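Local coordinates for protein 432aa long hypothetical deoxyribodipyrimidine photolyase (Sulfolobus tokodaii, PDB 2E0I) that probably repairs cyclobutane pyrimidine dimers in DNA with the help of blue light, using one bound FAD for catalysis and a second likely as a light-harvesting cofactor, at residues A[218-223]-A[245-250]; A[305-310]-A[332-337]. All blocks are in the same frame, centred on the assembly; numbering follows the deposited sequence.

Interaction 1. Residues A[218-223]-A[245-250]; sequences PHLKFG and YWRDFF. With FAD (flavin-adenine dinucleotide), chain E.
Lys221 and Arg247 bring the two backbones nearest, with 9.3 Å between the CA of Lys221 and the CA of Arg247, so the gap between helix 217-221 and helix 238-256 is bridged mainly by the long side chain of Arg247. Bent at chi2 (-145°) and chi3 (148°), this chain turns one guanidinium face to Leu220, whose CB sits 4.2 Å above the centre of that face. Leu220 CD1 approaches Arg247 NE at 4.1 Å, an apolar branch set against the flank of a charged chain, while Lys221 adds its CB at 4.0 Å from Arg247 NH1. A long, flat, charged residue suits this place because it offers a flat face to leucine and, through NE, one weak bond to the cofactor. That weak hydrogen bond, 3.4 Å long, runs from Arg247 NE to the adenosine ribose hydroxyl O2B of FAD, and CD1 of Leu220 borders the same oxygen. Around the adenine, CB of Trp246 packs 3.7 Å from C2A of FAD, and Phe250 turns its ring edge to the base, CE2 lying 3.8 Å from N1A. Lys221 NZ points elsewhere, to a hydrogen bond with O2' of the other FAD. Gly223 ends the short helix in a Schellman motif, whose positive phi glycine adopts without strain. Helix 227-233 borders the contact, Ala230 touching Leu220 and Met227 touching Arg247; Ile345 and Asn349 of helix 343-353 touch Arg247 and Phe250, and helix 48-66 backs Pro218 and Phe222.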
loop_
_atom_site.group_PDB
_atom_site.type_symbol
_atom_site.label_atom_id
_atom_site.label_comp_id
_atom_site.label_asym_id
_atom_site.label_seq_id
_atom_site.Cartn_x
_atom_site.Cartn_y
_atom_site.Cartn_z
ATOM N N PRO A 218 5.719 -1.163 2.758
ATOM C CA PRO A 218 6.273 -0.844 1.440
ATOM C C PRO A 218 7.078 -2.005 0.826
ATOM O O PRO A 218 7.062 -2.225 -0.388
ATOM C CB PRO A 218 7.106 0.405 1.719
ATOM C CG PRO A 218 7.534 0.202 3.123
ATOM C CD PRO A 218 6.324 -0.329 3.811
ATOM N N HIS A 219 7.768 -2.766 1.660
ATOM C CA HIS A 219 8.550 -3.889 1.159
ATOM C C HIS A 219 7.648 -5.035 0.666
ATOM O O HIS A 219 7.975 -5.727 -0.311
ATOM C CB HIS A 219 9.499 -4.373 2.252
ATOM C CG HIS A 219 10.639 -3.440 2.503
ATOM N ND1 HIS A 219 11.792 -3.458 1.750
ATOM C CD2 HIS A 219 10.782 -2.421 3.383
ATOM C CE1 HIS A 219 12.598 -2.491 2.154
ATOM N NE2 HIS A 219 12.007 -1.847 3.144
ATOM N N LEU A 220 6.514 -5.232 1.338
ATOM C CA LEU A 220 5.566 -6.273 0.943
ATOM C C LEU A 220 4.843 -5.826 -0.335
ATOM O O LEU A 220 4.746 -6.577 -1.305
ATOM C CB LEU A 220 4.550 -6.525 2.064
ATOM C CG LEU A 220 5.108 -7.110 3.369
ATOM C CD1 LEU A 220 4.047 -7.054 4.438
ATOM C CD2 LEU A 220 5.597 -8.540 3.152
ATOM N N LYS A 221 4.358 -4.590 -0.332
ATOM C CA LYS A 221 3.653 -4.029 -1.472
ATOM C C LYS A 221 4.511 -4.063 -2.737
ATOM O O LYS A 221 4.015 -4.401 -3.812
ATOM C CB LYS A 221 3.213 -2.594 -1.142
ATOM C CG LYS A 221 3.332 -1.580 -2.280
ATOM C CD LYS A 221 2.289 -1.782 -3.351
ATOM C CE LYS A 221 2.551 -0.849 -4.515
ATOM N NZ LYS A 221 1.364 -0.784 -5.419
ATOM N N PHE A 222 5.794 -3.723 -2.623
ATOM C CA PHE A 222 6.663 -3.732 -3.796
ATOM C C PHE A 222 7.427 -5.031 -3.987
ATOM O O PHE A 222 8.209 -5.173 -4.923
ATOM C CB PHE A 222 7.607 -2.542 -3.751
ATOM C CG PHE A 222 6.971 -1.271 -4.229
ATOM C CD1 PHE A 222 6.643 -1.109 -5.581
ATOM C CD2 PHE A 222 6.659 -0.255 -3.335
ATOM C CE1 PHE A 222 6.013 0.044 -6.032
ATOM C CE2 PHE A 222 6.030 0.902 -3.777
ATOM C CZ PHE A 222 5.705 1.051 -5.136
ATOM N N GLY A 223 7.194 -5.979 -3.083
ATOM C CA GLY A 223 7.818 -7.290 -3.174
ATOM C C GLY A 223 9.321 -7.460 -3.036
ATOM O O GLY A 223 9.886 -8.322 -3.713
ATOM N N TYR A 245 -2.524 -11.517 6.972
ATOM C CA TYR A 245 -3.665 -12.038 6.229
ATOM C C TYR A 245 -4.651 -10.940 5.849
ATOM O O TYR A 245 -5.506 -11.148 4.991
ATOM C CB TYR A 245 -4.363 -13.145 7.038
ATOM C CG TYR A 245 -3.798 -14.535 6.787
ATOM C CD1 TYR A 245 -4.067 -15.208 5.599
ATOM C CD2 TYR A 245 -2.968 -15.163 7.727
ATOM C CE1 TYR A 245 -3.528 -16.468 5.340
ATOM C CE2 TYR A 245 -2.416 -16.429 7.486
ATOM C CZ TYR A 245 -2.698 -17.077 6.281
ATOM O OH TYR A 245 -2.139 -18.319 5.992
ATOM N N TRP A 246 -4.539 -9.768 6.468
ATOM C CA TRP A 246 -5.442 -8.678 6.116
ATOM C C TRP A 246 -5.135 -8.137 4.730
ATOM O O TRP A 246 -5.982 -7.507 4.096
ATOM C CB TRP A 246 -5.372 -7.541 7.125
ATOM C CG TRP A 246 -6.345 -7.696 8.251
ATOM C CD1 TRP A 246 -6.088 -8.192 9.489
ATOM C CD2 TRP A 246 -7.732 -7.349 8.239
ATOM N NE1 TRP A 246 -7.227 -8.172 10.254
ATOM C CE2 TRP A 246 -8.252 -7.657 9.508
ATOM C CE3 TRP A 246 -8.586 -6.805 7.277
ATOM C CZ2 TRP A 246 -9.588 -7.438 9.845
ATOM C CZ3 TRP A 246 -9.916 -6.588 7.613
ATOM C CH2 TRP A 246 -10.402 -6.904 8.886
ATOM N N ARG A 247 -3.916 -8.377 4.265
ATOM C CA ARG A 247 -3.517 -7.954 2.940
ATOM C C ARG A 247 -4.251 -8.784 1.907
ATOM O O ARG A 247 -4.777 -8.259 0.925
ATOM C CB ARG A 247 -2.035 -8.176 2.740
ATOM C CG ARG A 247 -1.176 -7.275 3.529
ATOM C CD ARG A 247 0.042 -6.970 2.714
ATOM N NE ARG A 247 0.460 -5.628 3.041
ATOM C CZ ARG A 247 0.665 -4.630 2.190
ATOM N NH1 ARG A 247 0.515 -4.732 0.873
ATOM N NH2 ARG A 247 1.009 -3.485 2.706
ATOM N N ASP A 248 -4.255 -10.098 2.117
ATOM C CA ASP A 248 -4.928 -11.012 1.203
ATOM C C ASP A 248 -6.416 -10.704 1.185
ATOM O O ASP A 248 -7.033 -10.640 0.113
ATOM C CB ASP A 248 -4.725 -12.459 1.646
ATOM C CG ASP A 248 -3.420 -13.055 1.152
ATOM O OD1 ASP A 248 -2.342 -12.453 1.384
ATOM O OD2 ASP A 248 -3.475 -14.145 0.538
ATOM N N PHE A 249 -6.989 -10.506 2.371
ATOM C CA PHE A 249 -8.407 -10.233 2.468
ATOM C C PHE A 249 -8.862 -9.041 1.642
ATOM O O PHE A 249 -9.789 -9.150 0.835
ATOM C CB PHE A 249 -8.822 -10.002 3.909
ATOM C CG PHE A 249 -10.294 -9.805 4.071
ATOM C CD1 PHE A 249 -11.175 -10.868 3.882
ATOM C CD2 PHE A 249 -10.814 -8.544 4.338
ATOM C CE1 PHE A 249 -12.550 -10.678 3.951
ATOM C CE2 PHE A 249 -12.194 -8.341 4.409
ATOM C CZ PHE A 249 -13.063 -9.408 4.213
ATOM N N PHE A 250 -8.230 -7.894 1.844
ATOM C CA PHE A 250 -8.629 -6.716 1.098
ATOM C C PHE A 250 -8.349 -6.823 -0.395
ATOM O O PHE A 250 -9.133 -6.339 -1.209
ATOM C CB PHE A 250 -7.973 -5.473 1.675
ATOM C CG PHE A 250 -8.625 -4.975 2.940
ATOM C CD1 PHE A 250 -10.001 -4.782 3.000
ATOM C CD2 PHE A 250 -7.860 -4.672 4.061
ATOM C CE1 PHE A 250 -10.606 -4.300 4.156
ATOM C CE2 PHE A 250 -8.463 -4.182 5.226
ATOM C CZ PHE A 250 -9.839 -3.998 5.271
HETATM P PA FAD E . 2.690 -3.105 11.439
HETATM O O1A FAD E . 4.099 -3.225 11.877
HETATM O O2A FAD E . 1.510 -3.287 12.312
HETATM O O5B FAD E . 2.656 -4.527 10.683
HETATM C C5B FAD E . 1.436 -5.247 10.487
HETATM C C4B FAD E . 1.388 -5.812 9.066
HETATM O O4B FAD E . 0.166 -6.530 8.827
HETATM C C3B FAD E . 1.437 -4.664 8.056
HETATM O O3B FAD E . 2.792 -4.477 7.640
HETATM C C2B FAD E . 0.654 -5.276 6.896
HETATM O O2B FAD E . 1.462 -6.246 6.226
HETATM C C1B FAD E . -0.471 -5.968 7.666
HETATM N N9A FAD E . -1.517 -5.010 8.097
HETATM C C8A FAD E . -1.626 -4.425 9.289
HETATM N N7A FAD E . -2.745 -3.704 9.332
HETATM C C5A FAD E . -3.355 -3.827 8.157
HETATM C C6A FAD E . -4.528 -3.326 7.603
HETATM N N6A FAD E . -5.337 -2.543 8.310
HETATM N N1A FAD E . -4.843 -3.649 6.340
HETATM C C2A FAD E . -4.067 -4.436 5.613
HETATM N N3A FAD E . -2.948 -4.935 6.109
HETATM C C4A FAD E . -2.568 -4.653 7.364
HETATM N N1 FAD E . -1.413 -0.603 4.100
HETATM C C2 FAD E . -0.718 -0.650 2.884
HETATM O O2 FAD E . 0.209 -1.440 2.722
HETATM N N3 FAD E . -1.044 0.247 1.859
HETATM C C4 FAD E . -2.057 1.191 2.065
HETATM O O4 FAD E . -2.383 1.940 1.146
HETATM C C4X FAD E . -2.732 1.244 3.280
HETATM N N5 FAD E . -3.681 2.249 3.500
HETATM C C5X FAD E . -4.383 2.303 4.710
HETATM C C6 FAD E . -5.334 3.302 4.898
HETATM C C7 FAD E . -6.064 3.346 6.081
HETATM C C7M FAD E . -7.125 4.437 6.248
HETATM C C8 FAD E . -5.835 2.396 7.075
HETATM C C8M FAD E . -6.643 2.403 8.376
HETATM C C9 FAD E . -4.881 1.402 6.878
HETATM C C9A FAD E . -4.151 1.342 5.693
HETATM N N10 FAD E . -3.199 0.330 5.472
HETATM C C10 FAD E . -2.422 0.348 4.302
HETATM C "C1'" FAD E . -2.984 -0.733 6.488
HETATM C "C2'" FAD E . -1.925 -0.495 7.567
HETATM O "O2'" FAD E . -2.156 0.750 8.231
HETATM C "C3'" FAD E . -0.499 -0.538 7.011
HETATM O "O3'" FAD E . -0.303 -1.768 6.308
HETATM C "C4'" FAD E . 0.538 -0.451 8.133
HETATM O "O4'" FAD E . 0.344 0.744 8.894
HETATM C "C5'" FAD E . 1.960 -0.463 7.567
HETATM O "O5'" FAD E . 2.930 -0.281 8.605
HETATM P P FAD E . 3.666 -1.533 9.302
HETATM O O1P FAD E . 4.188 -2.410 8.230
HETATM O O2P FAD E . 4.625 -0.982 10.285
HETATM O O3P FAD E . 2.464 -2.293 10.063
#

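Interaction 2. Residues A[305-310]-A[332-337]; sequences GYINGR and RYFATK. With FAD (flavin-adenine dinucleotide), chain E.
The FAD pocket of the photolyase helical domain supplies the setting: the turn between helices 292-304 and 309-322 meets the last turns of helix 327-337 beside the cofactor. At one end Gly305 packs backbone to backbone, its CA 3.2 Å from the carbonyl O of Lys337; a side chain would collide with that oxygen, and the positive phi also suits glycine. Farther along, CD1 of Ile307 reaches CZ of Phe334 at 4.2 Å, the two side chains crossing at about a right angle. The edge of the Phe334 ring meets C6 of the flavin, CE2 and C6 being 3.8 Å apart; the methyl C7M lies nearby, obliquely to the ring, and Trp350 meets the same ring edge-to-face. Apolar side chains suit this dimethylbenzene end of the flavin. Tyr306 leaves the backbone away from 332-337, and with CG anti to the backbone N (chi1 171°) its ring extends to the pyrophosphate, where OH donates a 2.9 Å hydrogen bond to O2P of FAD. A phenylalanine here lacks the hydroxyl, and O2P would probably be left without this partner and that end of the cofactor less firmly fixed. Gly309 N lies 3.3 Å from ribityl O4' of FAD, and Asn308 N-caps helix 309-322. This U-shaped FAD, its adenine folded back beside the isoalloxazine within the helical domain, is characteristic of the photolyase/cryptochrome family.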
loop_
_atom_site.group_PDB
_atom_site.type_symbol
_atom_site.label_atom_id
_atom_site.label_comp_id
_atom_site.label_asym_id
_atom_site.label_seq_id
_atom_site.Cartn_x
_atom_site.Cartn_y
_atom_site.Cartn_z
ATOM N N GLY A 305 5.580 9.989 4.520
ATOM C CA GLY A 305 4.888 9.061 3.641
ATOM C C GLY A 305 4.487 7.788 4.370
ATOM O O GLY A 305 4.151 6.776 3.753
ATOM N N TYR A 306 4.508 7.851 5.698
ATOM C CA TYR A 306 4.167 6.709 6.532
ATOM C C TYR A 306 3.557 7.131 7.877
ATOM O O TYR A 306 3.838 8.208 8.381
ATOM C CB TYR A 306 5.432 5.868 6.789
ATOM C CG TYR A 306 5.236 4.770 7.811
ATOM C CD1 TYR A 306 4.841 3.485 7.426
ATOM C CD2 TYR A 306 5.342 5.043 9.177
ATOM C CE1 TYR A 306 4.549 2.500 8.377
ATOM C CE2 TYR A 306 5.048 4.072 10.135
ATOM C CZ TYR A 306 4.649 2.808 9.731
ATOM O OH TYR A 306 4.314 1.875 10.691
ATOM N N ILE A 307 2.708 6.268 8.430
ATOM C CA ILE A 307 2.083 6.443 9.741
ATOM C C ILE A 307 1.563 5.070 10.118
ATOM O O ILE A 307 1.096 4.335 9.254
ATOM C CB ILE A 307 0.904 7.449 9.750
ATOM C CG1 ILE A 307 -0.007 7.229 8.553
ATOM C CG2 ILE A 307 1.431 8.859 9.800
ATOM C CD1 ILE A 307 -1.239 8.119 8.555
ATOM N N ASN A 308 1.648 4.702 11.391
ATOM C CA ASN A 308 1.179 3.375 11.791
ATOM C C ASN A 308 -0.342 3.220 11.661
ATOM O O ASN A 308 -1.076 4.200 11.535
ATOM C CB ASN A 308 1.652 3.033 13.213
ATOM C CG ASN A 308 0.774 3.632 14.309
ATOM O OD1 ASN A 308 -0.085 4.492 14.076
ATOM N ND2 ASN A 308 1.002 3.171 15.528
ATOM N N GLY A 309 -0.803 1.974 11.688
ATOM C CA GLY A 309 -2.221 1.696 11.527
ATOM C C GLY A 309 -3.159 2.398 12.477
ATOM O O GLY A 309 -4.299 2.682 12.135
ATOM N N ARG A 310 -2.685 2.679 13.680
ATOM C CA ARG A 310 -3.524 3.337 14.650
ATOM C C ARG A 310 -3.824 4.755 14.227
ATOM O O ARG A 310 -4.977 5.163 14.190
ATOM C CB ARG A 310 -2.851 3.370 16.010
ATOM C CG ARG A 310 -3.838 3.702 17.083
ATOM C CD ARG A 310 -4.826 2.589 17.100
ATOM N NE ARG A 310 -5.995 2.859 17.909
ATOM C CZ ARG A 310 -6.835 1.910 18.287
ATOM N NH1 ARG A 310 -6.609 0.656 17.931
ATOM N NH2 ARG A 310 -7.904 2.213 19.003
ATOM N N ARG A 332 -7.854 9.014 -2.128
ATOM C CA ARG A 332 -6.963 9.581 -3.129
ATOM C C ARG A 332 -5.818 10.361 -2.503
ATOM O O ARG A 332 -4.673 10.269 -2.953
ATOM C CB ARG A 332 -7.708 10.497 -4.093
ATOM C CG ARG A 332 -7.073 10.491 -5.478
ATOM C CD ARG A 332 -6.846 11.867 -6.044
ATOM N NE ARG A 332 -8.081 12.612 -6.234
ATOM C CZ ARG A 332 -8.166 13.908 -6.543
ATOM N NH1 ARG A 332 -7.077 14.661 -6.713
ATOM N NH2 ARG A 332 -9.368 14.459 -6.669
ATOM N N TYR A 333 -6.108 11.139 -1.470
ATOM C CA TYR A 333 -5.039 11.888 -0.841
ATOM C C TYR A 333 -3.956 10.943 -0.302
ATOM O O TYR A 333 -2.759 11.176 -0.505
ATOM C CB TYR A 333 -5.579 12.750 0.283
ATOM C CG TYR A 333 -4.502 13.596 0.878
ATOM C CD1 TYR A 333 -3.896 14.601 0.128
ATOM C CD2 TYR A 333 -4.035 13.353 2.166
ATOM C CE1 TYR A 333 -2.847 15.341 0.645
ATOM C CE2 TYR A 333 -2.982 14.091 2.700
ATOM C CZ TYR A 333 -2.395 15.081 1.930
ATOM O OH TYR A 333 -1.354 15.802 2.449
ATOM N N PHE A 334 -4.376 9.886 0.390
ATOM C CA PHE A 334 -3.447 8.899 0.928
ATOM C C PHE A 334 -2.631 8.267 -0.182
ATOM O O PHE A 334 -1.436 8.050 -0.022
ATOM C CB PHE A 334 -4.202 7.787 1.661
ATOM C CG PHE A 334 -4.265 7.967 3.152
ATOM C CD1 PHE A 334 -4.232 9.242 3.724
ATOM C CD2 PHE A 334 -4.395 6.858 3.986
ATOM C CE1 PHE A 334 -4.329 9.409 5.094
ATOM C CE2 PHE A 334 -4.496 7.015 5.367
ATOM C CZ PHE A 334 -4.462 8.298 5.920
ATOM N N ALA A 335 -3.288 7.959 -1.299
ATOM C CA ALA A 335 -2.618 7.335 -2.442
ATOM C C ALA A 335 -1.495 8.249 -2.911
ATOM O O ALA A 335 -0.505 7.828 -3.521
ATOM C CB ALA A 335 -3.619 7.098 -3.590
ATOM N N THR A 336 -1.651 9.511 -2.570
ATOM C CA THR A 336 -0.712 10.526 -2.950
ATOM C C THR A 336 0.468 10.648 -2.024
ATOM O O THR A 336 1.489 11.192 -2.401
ATOM C CB THR A 336 -1.472 11.853 -3.046
ATOM O OG1 THR A 336 -1.808 12.076 -4.416
ATOM C CG2 THR A 336 -0.691 13.011 -2.477
ATOM N N LYS A 337 0.353 10.119 -0.817
ATOM C CA LYS A 337 1.440 10.260 0.141
ATOM C C LYS A 337 2.081 8.983 0.639
ATOM O O LYS A 337 3.280 8.958 0.904
ATOM C CB LYS A 337 0.949 11.056 1.341
ATOM C CG LYS A 337 0.492 12.457 0.999
ATOM C CD LYS A 337 1.663 13.268 0.504
ATOM C CE LYS A 337 1.357 14.743 0.469
ATOM N NZ LYS A 337 2.644 15.493 0.655
HETATM P PA FAD E . 2.690 -3.105 11.439
HETATM O O1A FAD E . 4.099 -3.225 11.877
HETATM O O2A FAD E . 1.510 -3.287 12.312
HETATM O O5B FAD E . 2.656 -4.527 10.683
HETATM C C5B FAD E . 1.436 -5.247 10.487
HETATM C C4B FAD E . 1.388 -5.812 9.066
HETATM O O4B FAD E . 0.166 -6.530 8.827
HETATM C C3B FAD E . 1.437 -4.664 8.056
HETATM O O3B FAD E . 2.792 -4.477 7.640
HETATM C C2B FAD E . 0.654 -5.276 6.896
HETATM O O2B FAD E . 1.462 -6.246 6.226
HETATM C C1B FAD E . -0.471 -5.968 7.666
HETATM N N9A FAD E . -1.517 -5.010 8.097
HETATM C C8A FAD E . -1.626 -4.425 9.289
HETATM N N7A FAD E . -2.745 -3.704 9.332
HETATM C C5A FAD E . -3.355 -3.827 8.157
HETATM C C6A FAD E . -4.528 -3.326 7.603
HETATM N N6A FAD E . -5.337 -2.543 8.310
HETATM N N1A FAD E . -4.843 -3.649 6.340
HETATM C C2A FAD E . -4.067 -4.436 5.613
HETATM N N3A FAD E . -2.948 -4.935 6.109
HETATM C C4A FAD E . -2.568 -4.653 7.364
HETATM N N1 FAD E . -1.413 -0.603 4.100
HETATM C C2 FAD E . -0.718 -0.650 2.884
HETATM O O2 FAD E . 0.209 -1.440 2.722
HETATM N N3 FAD E . -1.044 0.247 1.859
HETATM C C4 FAD E . -2.057 1.191 2.065
HETATM O O4 FAD E . -2.383 1.940 1.146
HETATM C C4X FAD E . -2.732 1.244 3.280
HETATM N N5 FAD E . -3.681 2.249 3.500
HETATM C C5X FAD E . -4.383 2.303 4.710
HETATM C C6 FAD E . -5.334 3.302 4.898
HETATM C C7 FAD E . -6.064 3.346 6.081
HETATM C C7M FAD E . -7.125 4.437 6.248
HETATM C C8 FAD E . -5.835 2.396 7.075
HETATM C C8M FAD E . -6.643 2.403 8.376
HETATM C C9 FAD E . -4.881 1.402 6.878
HETATM C C9A FAD E . -4.151 1.342 5.693
HETATM N N10 FAD E . -3.199 0.330 5.472
HETATM C C10 FAD E . -2.422 0.348 4.302
HETATM C "C1'" FAD E . -2.984 -0.733 6.488
HETATM C "C2'" FAD E . -1.925 -0.495 7.567
HETATM O "O2'" FAD E . -2.156 0.750 8.231
HETATM C "C3'" FAD E . -0.499 -0.538 7.011
HETATM O "O3'" FAD E . -0.303 -1.768 6.308
HETATM C "C4'" FAD E . 0.538 -0.451 8.133
HETATM O "O4'" FAD E . 0.344 0.744 8.894
HETATM C "C5'" FAD E . 1.960 -0.463 7.567
HETATM O "O5'" FAD E . 2.930 -0.281 8.605
HETATM P P FAD E . 3.666 -1.533 9.302
HETATM O O1P FAD E . 4.188 -2.410 8.230
HETATM O O2P FAD E . 4.625 -0.982 10.285
HETATM O O3P FAD E . 2.464 -2.293 10.063
#

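Interaction 1 and interaction 2 come in series along the chain, the first closing at residue 250 before the second opens at 305. Their centres are 15 Å apart and their nearest atoms about 5 Å, so they do not touch; one FAD joins them. Interaction 1, on helices 217-221 and 238-256, serves its adenosine half, and interaction 2, on the turn leading into helix 309-322 and on helix 327-337, one of its phosphates and the methyl-bearing end of the flavin. Helix 343-353 lies beside both. Lys221 extends interaction 1 to the second FAD, whereas the side chain of Phe334 in interaction 2 lies about 9 Å from it, placing interaction 1 between the probable catalytic and light-harvesting flavins.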